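Local coordinates for protein cortical-lytic enzyme (Bacillus cereus, PDB 4S3J) that acts as an N-acetylglucosaminidase that probably cleaves partially degraded spore-cortex peptidoglycan during germination, at residues E106-L111 and L133-Y138; M320-Y325 and I405-I410. One frame throughout, in Å; residues are numbered along the deposited sequence.

Interaction 1 of 2, residues E106-L111 and L133-Y138; sequences ESIAYL and LTYLAY
Strands 106-111 and 135-138 run parallel at 22°, and their backbones are laced together by alternating hydrogen bonds. A109 gives its N-H to Y135 O and takes that of A137 on its own O, while L111 N reaches A137 O. The N-terminal end of the pairing is gripped more elaborately. S107 O accepts from both T134 N and Y135 N, and S107 N donates nearly straight to T134 OG1 at 3.0 Å. T134 N also bonds to S107 OG, itself held by F132 O. OG1 of T134 stands beside its own backbone N (chi1 -49°), a rotation that lets it take the S107 N-H and also bond to T428 O.

The side chain of Y135 can be traced outward. Its CB lies 3.9 Å from I108 CG1, and CD2 remains against that same methylene. Farther along the ring edge, CE2 meets E106 OE1 at 3.3 Å, in the plane of the ring. At the tip, OH makes a weak hydrogen bond to K430 NZ, the amine that also forms a salt bridge with E106 OE2. On the same sheet face, the A137 methyl sits over one face of the Y110 ring in a CH-pi contact, with CB 3.6 Å from the ring centroid. The other sheet face is aliphatic near its start, where L133 CD2 meets A109 CB at 3.6 Å. At its far end the Y138 ring turns its edge to L111 O.

This is the first beta-alpha-beta unit of the TIM barrel. I108, Y135 and A137 look inward to strand 168-177, and Y110 meets W408 about 8 Å from the side chain of E220, the probable proton donor. L111, L136 and Y138 pack outward on helix 155-164, with L111 and L136 also touching helix 120-129.

Interaction 2 of 2, residues M320-Y325 and I405-I410; sequences MGQNLY and ISYWKI
Four backbone hydrogen bonds join the parallel strands 320-323 and 405-408 and carry the pairing one step past the first strand, from S406 N to M320 O (2.9 Å) through to L324 N on W408 O (2.9 Å). The close packing lies on the face that bears M320, Q322, I405 and Y407, directed to helix 387-400. M320 and I405 lie alongside each other, pointing the same way, and M320 CE comes 3.9 Å from I405 CD1. Q322 runs beside Y407; bent at chi2 (63°), it leads its amide away from 405-410, so that NE2 bonds to N323 O and OE1 to K393 NZ. L324 then leans across obliquely, its CD2 3.6 Å from Y407 CD1.

The opposite face is sparser, and only toward its end, at W408 and K409, does it become partly exposed. G321 brings no side chain against S406, and N323 turns off to S297 and E385. Y325 and W408 meet rim to rim with planes at 89°, Y325 CE1 lying 3.7 Å from W408 CD1, while W408 O approaches the edge of the Y325 ring. The Y325 hydroxyl bonds to D285, and CB of K409 covers part of one indole face.

The W408-K409 peptide is cis, and K409 N is buried without a partner. As in other family 18 glycosidases, a tryptophan at the end of the eighth barrel strand precedes a non-proline cis bond. With its indole about 8 Å from the side chain of the probable proton donor E220, W408 is placed consistently with lining the sugar site, while the face of M320, I405 and Y407 packs on helix 387-400.

How the interactions relate
From the N terminus, interaction 1 comes first: strand 106-111 leads through helix 120-129 to 133-138, closing a short loop of 21 residues. The chain then lays down the intervening barrel strands before interaction 2 opens at 320-325. Its 79-residue loop takes in helices 345-354 and 387-400 and the small antiparallel strands between them, and closes at 405-410. The two loops follow in series, neither nesting nor crossing. They meet because the last barrel strand, 404-408, lies beside the first, 104-111: I108 O probably accepts from Y407 N at 2.8 Å, and Y110 O from I410 N. Together they span the seam where the TIM barrel closes on itself.

Interaction 1 of 2, residues E106-L111 and L133-Y138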
loop_
_atom_site.group_PDB
_atom_site.type_symbol
_atom_site.label_atom_id
_atom_site.label_comp_id
_atom_site.label_asym_id
_atom_site.label_seq_id
_atom_site.Cartn_x
_atom_site.Cartn_y
_atom_site.Cartn_z
ATOM N N GLU A 106 -8.533 7.134 4.530
ATOM C CA GLU A 106 -8.123 6.257 5.617
ATOM C C GLU A 106 -6.947 5.437 5.125
ATOM O O GLU A 106 -6.947 4.977 3.985
ATOM C CB GLU A 106 -9.271 5.361 6.098
ATOM C CG GLU A 106 -10.407 6.181 6.703
ATOM C CD GLU A 106 -11.414 5.390 7.521
ATOM O OE1 GLU A 106 -11.244 4.178 7.692
ATOM O OE2 GLU A 106 -12.371 6.013 8.023
ATOM N N SER A 107 -5.939 5.299 5.980
ATOM C CA SER A 107 -4.717 4.575 5.653
ATOM C C SER A 107 -4.504 3.459 6.657
ATOM O O SER A 107 -4.736 3.649 7.842
ATOM C CB SER A 107 -3.522 5.534 5.655
ATOM O OG SER A 107 -3.427 6.168 6.918
ATOM N N ILE A 108 -4.029 2.311 6.173
ATOM C CA ILE A 108 -3.651 1.184 7.004
ATOM C C ILE A 108 -2.225 0.805 6.672
ATOM O O ILE A 108 -1.826 0.932 5.518
ATOM C CB ILE A 108 -4.527 -0.058 6.763
ATOM C CG1 ILE A 108 -6.009 0.283 6.951
ATOM C CG2 ILE A 108 -4.077 -1.217 7.664
ATOM C CD1 ILE A 108 -6.909 -0.751 6.338
ATOM N N ALA A 109 -1.449 0.379 7.660
ATOM C CA ALA A 109 -0.188 -0.312 7.376
ATOM C C ALA A 109 -0.060 -1.572 8.219
ATOM O O ALA A 109 -0.387 -1.571 9.403
ATOM C CB ALA A 109 0.997 0.587 7.621
ATOM N N TYR A 110 0.452 -2.634 7.600
ATOM C CA TYR A 110 0.675 -3.907 8.256
ATOM C C TYR A 110 2.096 -4.023 8.770
ATOM O O TYR A 110 3.028 -3.563 8.117
ATOM C CB TYR A 110 0.390 -5.067 7.287
ATOM C CG TYR A 110 -1.091 -5.349 7.118
ATOM C CD1 TYR A 110 -1.890 -4.564 6.302
ATOM C CD2 TYR A 110 -1.693 -6.402 7.810
ATOM C CE1 TYR A 110 -3.255 -4.821 6.164
ATOM C CE2 TYR A 110 -3.061 -6.657 7.676
ATOM C CZ TYR A 110 -3.834 -5.858 6.846
ATOM O OH TYR A 110 -5.203 -6.062 6.693
ATOM N N LEU A 111 2.246 -4.664 9.929
ATOM C CA LEU A 111 3.533 -4.967 10.549
ATOM C C LEU A 111 3.634 -6.464 10.691
ATOM O O LEU A 111 2.745 -7.069 11.292
ATOM C CB LEU A 111 3.646 -4.303 11.930
ATOM C CG LEU A 111 4.829 -4.660 12.825
ATOM C CD1 LEU A 111 6.123 -4.118 12.223
ATOM C CD2 LEU A 111 4.650 -4.147 14.254
ATOM N N LEU A 133 -1.029 7.092 9.862
ATOM C CA LEU A 133 -1.964 5.964 9.823
ATOM C C LEU A 133 -3.312 6.192 10.497
ATOM O O LEU A 133 -3.396 6.740 11.604
ATOM C CB LEU A 133 -1.343 4.748 10.494
ATOM C CG LEU A 133 -0.043 4.230 9.905
ATOM C CD1 LEU A 133 0.335 2.968 10.692
ATOM C CD2 LEU A 133 -0.176 3.938 8.429
ATOM N N THR A 134 -4.372 5.719 9.853
ATOM C CA THR A 134 -5.655 5.603 10.532
ATOM C C THR A 134 -5.652 4.337 11.390
ATOM O O THR A 134 -6.151 4.326 12.535
ATOM C CB THR A 134 -6.840 5.549 9.539
ATOM O OG1 THR A 134 -6.732 6.615 8.581
ATOM C CG2 THR A 134 -8.164 5.653 10.293
ATOM N N TYR A 135 -5.082 3.275 10.812
ATOM C CA TYR A 135 -5.019 1.959 11.436
ATOM C C TYR A 135 -3.622 1.355 11.347
ATOM O O TYR A 135 -2.961 1.514 10.331
ATOM C CB TYR A 135 -5.989 0.997 10.753
ATOM C CG TYR A 135 -7.443 1.371 10.805
ATOM C CD1 TYR A 135 -8.212 1.002 11.881
ATOM C CD2 TYR A 135 -8.041 2.067 9.764
ATOM C CE1 TYR A 135 -9.536 1.326 11.941
ATOM C CE2 TYR A 135 -9.378 2.395 9.807
ATOM C CZ TYR A 135 -10.116 2.019 10.905
ATOM O OH TYR A 135 -11.462 2.326 10.999
ATOM N N LEU A 136 -3.210 0.645 12.403
ATOM C CA LEU A 136 -1.984 -0.158 12.433
ATOM C C LEU A 136 -2.375 -1.617 12.615
ATOM O O LEU A 136 -3.095 -1.956 13.567
ATOM C CB LEU A 136 -1.057 0.296 13.553
ATOM C CG LEU A 136 0.235 -0.505 13.734
ATOM C CD1 LEU A 136 1.151 -0.403 12.485
ATOM C CD2 LEU A 136 0.971 -0.049 14.977
ATOM N N ALA A 137 -1.903 -2.469 11.712
ATOM C CA ALA A 137 -2.295 -3.881 11.673
ATOM C C ALA A 137 -1.146 -4.817 11.987
ATOM O O ALA A 137 -0.333 -5.122 11.107
ATOM C CB ALA A 137 -2.869 -4.235 10.310
ATOM N N TYR A 138 -1.091 -5.303 13.226
ATOM C CA TYR A 138 -0.046 -6.218 13.638
ATOM C C TYR A 138 -0.414 -7.643 13.231
ATOM O O TYR A 138 -1.346 -8.258 13.756
ATOM C CB TYR A 138 0.210 -6.077 15.141
ATOM C CG TYR A 138 1.402 -6.858 15.678
ATOM C CD1 TYR A 138 2.329 -7.438 14.834
ATOM C CD2 TYR A 138 1.573 -7.037 17.044
ATOM C CE1 TYR A 138 3.395 -8.160 15.335
ATOM C CE2 TYR A 138 2.651 -7.738 17.544
ATOM C CZ TYR A 138 3.543 -8.306 16.697
ATOM O OH TYR A 138 4.617 -9.029 17.198
#

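Interaction 2 of 2, residues M320-Y325 and I405-I410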
loop_
_atom_site.group_PDB
_atom_site.type_symbol
_atom_site.label_atom_id
_atom_site.label_comp_id
_atom_site.label_asym_id
_atom_site.label_seq_id
_atom_site.Cartn_x
_atom_site.Cartn_y
_atom_site.Cartn_z
ATOM N N MET A 320 -7.819 -0.070 -0.916
ATOM C CA MET A 320 -6.942 -0.604 -1.957
ATOM C C MET A 320 -5.621 -1.080 -1.371
ATOM O O MET A 320 -4.868 -0.290 -0.791
ATOM C CB MET A 320 -6.679 0.474 -3.023
ATOM C CG MET A 320 -5.767 0.023 -4.173
ATOM S SD MET A 320 -5.316 1.408 -5.248
ATOM C CE MET A 320 -4.138 2.261 -4.211
ATOM N N GLY A 321 -5.324 -2.365 -1.531
ATOM C CA GLY A 321 -4.035 -2.896 -1.114
ATOM C C GLY A 321 -2.911 -2.334 -1.956
ATOM O O GLY A 321 -3.049 -2.192 -3.170
ATOM N N GLN A 322 -1.813 -1.958 -1.299
ATOM C CA GLN A 322 -0.649 -1.420 -1.989
ATOM C C GLN A 322 0.640 -1.995 -1.427
ATOM O O GLN A 322 0.930 -1.832 -0.251
ATOM C CB GLN A 322 -0.627 0.099 -1.870
ATOM C CG GLN A 322 0.556 0.749 -2.573
ATOM C CD GLN A 322 0.536 0.519 -4.082
ATOM O OE1 GLN A 322 -0.487 0.725 -4.743
ATOM N NE2 GLN A 322 1.669 0.081 -4.630
ATOM N N ASN A 323 1.430 -2.615 -2.294
ATOM C CA ASN A 323 2.752 -3.104 -1.936
ATOM C C ASN A 323 3.730 -1.951 -1.788
ATOM O O ASN A 323 3.686 -0.991 -2.577
ATOM C CB ASN A 323 3.264 -4.071 -3.009
ATOM C CG ASN A 323 3.255 -3.447 -4.389
ATOM O OD1 ASN A 323 2.178 -3.150 -4.943
ATOM N ND2 ASN A 323 4.441 -3.179 -4.937
ATOM N N LEU A 324 4.614 -2.048 -0.802
ATOM C CA LEU A 324 5.742 -1.119 -0.719
ATOM C C LEU A 324 7.022 -1.769 -1.270
ATOM O O LEU A 324 8.018 -1.072 -1.539
ATOM C CB LEU A 324 5.938 -0.653 0.729
ATOM C CG LEU A 324 4.833 0.275 1.265
ATOM C CD1 LEU A 324 5.051 0.521 2.761
ATOM C CD2 LEU A 324 4.838 1.568 0.509
ATOM N N TYR A 325 6.980 -3.084 -1.469
ATOM C CA TYR A 325 8.131 -3.839 -1.955
ATOM C C TYR A 325 8.156 -3.954 -3.474
ATOM O O TYR A 325 7.118 -3.878 -4.138
ATOM C CB TYR A 325 8.127 -5.257 -1.351
ATOM C CG TYR A 325 6.822 -5.987 -1.623
ATOM C CD1 TYR A 325 5.728 -5.854 -0.761
ATOM C CD2 TYR A 325 6.663 -6.795 -2.753
ATOM C CE1 TYR A 325 4.530 -6.489 -1.024
ATOM C CE2 TYR A 325 5.454 -7.446 -3.010
ATOM C CZ TYR A 325 4.402 -7.285 -2.142
ATOM O OH TYR A 325 3.215 -7.897 -2.407
ATOM N N ILE A 405 -6.400 3.227 1.544
ATOM C CA ILE A 405 -5.261 2.477 1.040
ATOM C C ILE A 405 -4.660 1.670 2.200
ATOM O O ILE A 405 -4.606 2.137 3.337
ATOM C CB ILE A 405 -4.214 3.443 0.396
ATOM C CG1 ILE A 405 -3.037 2.683 -0.214
ATOM C CG2 ILE A 405 -3.718 4.448 1.404
ATOM C CD1 ILE A 405 -2.184 3.568 -1.096
ATOM N N SER A 406 -4.223 0.447 1.906
ATOM C CA SER A 406 -3.653 -0.444 2.896
ATOM C C SER A 406 -2.282 -0.922 2.448
ATOM O O SER A 406 -2.158 -1.592 1.434
ATOM C CB SER A 406 -4.599 -1.635 3.124
ATOM O OG SER A 406 -4.075 -2.552 4.060
ATOM N N TYR A 407 -1.262 -0.583 3.225
ATOM C CA TYR A 407 0.124 -0.840 2.836
ATOM C C TYR A 407 0.702 -2.134 3.409
ATOM O O TYR A 407 0.667 -2.347 4.621
ATOM C CB TYR A 407 0.984 0.308 3.292
ATOM C CG TYR A 407 0.793 1.610 2.555
ATOM C CD1 TYR A 407 1.346 1.803 1.280
ATOM C CD2 TYR A 407 0.111 2.666 3.127
ATOM C CE1 TYR A 407 1.205 3.019 0.612
ATOM C CE2 TYR A 407 -0.031 3.899 2.461
ATOM C CZ TYR A 407 0.515 4.064 1.206
ATOM O OH TYR A 407 0.424 5.271 0.519
ATOM N N TRP A 408 1.283 -2.961 2.537
ATOM C CA TRP A 408 2.080 -4.126 2.934
ATOM C C TRP A 408 3.530 -3.861 2.499
ATOM O O TRP A 408 3.811 -3.881 1.292
ATOM C CB TRP A 408 1.582 -5.416 2.280
ATOM C CG TRP A 408 2.273 -6.631 2.855
ATOM C CD1 TRP A 408 3.482 -7.140 2.489
ATOM C CD2 TRP A 408 1.802 -7.454 3.920
ATOM N NE1 TRP A 408 3.789 -8.245 3.253
ATOM C CE2 TRP A 408 2.775 -8.447 4.145
ATOM C CE3 TRP A 408 0.655 -7.444 4.716
ATOM C CZ2 TRP A 408 2.635 -9.429 5.122
ATOM C CZ3 TRP A 408 0.522 -8.421 5.688
ATOM C CH2 TRP A 408 1.507 -9.392 5.882
ATOM N N LYS A 409 4.467 -3.617 3.412
ATOM C CA LYS A 409 4.323 -3.633 4.866
ATOM C C LYS A 409 5.390 -2.708 5.442
ATOM O O LYS A 409 6.309 -2.291 4.731
ATOM C CB LYS A 409 4.491 -5.053 5.446
ATOM C CG LYS A 409 5.842 -5.701 5.103
ATOM C CD LYS A 409 6.044 -7.031 5.864
ATOM C CE LYS A 409 7.303 -7.738 5.409
ATOM N NZ LYS A 409 7.610 -8.952 6.235
ATOM N N ILE A 410 5.278 -2.411 6.729
ATOM C CA ILE A 410 6.268 -1.622 7.456
ATOM C C ILE A 410 7.620 -2.335 7.414
ATOM O O ILE A 410 7.693 -3.553 7.507
ATOM C CB ILE A 410 5.782 -1.387 8.909
ATOM C CG1 ILE A 410 4.541 -0.496 8.902
ATOM C CG2 ILE A 410 6.896 -0.772 9.788
ATOM C CD1 ILE A 410 3.800 -0.453 10.224
#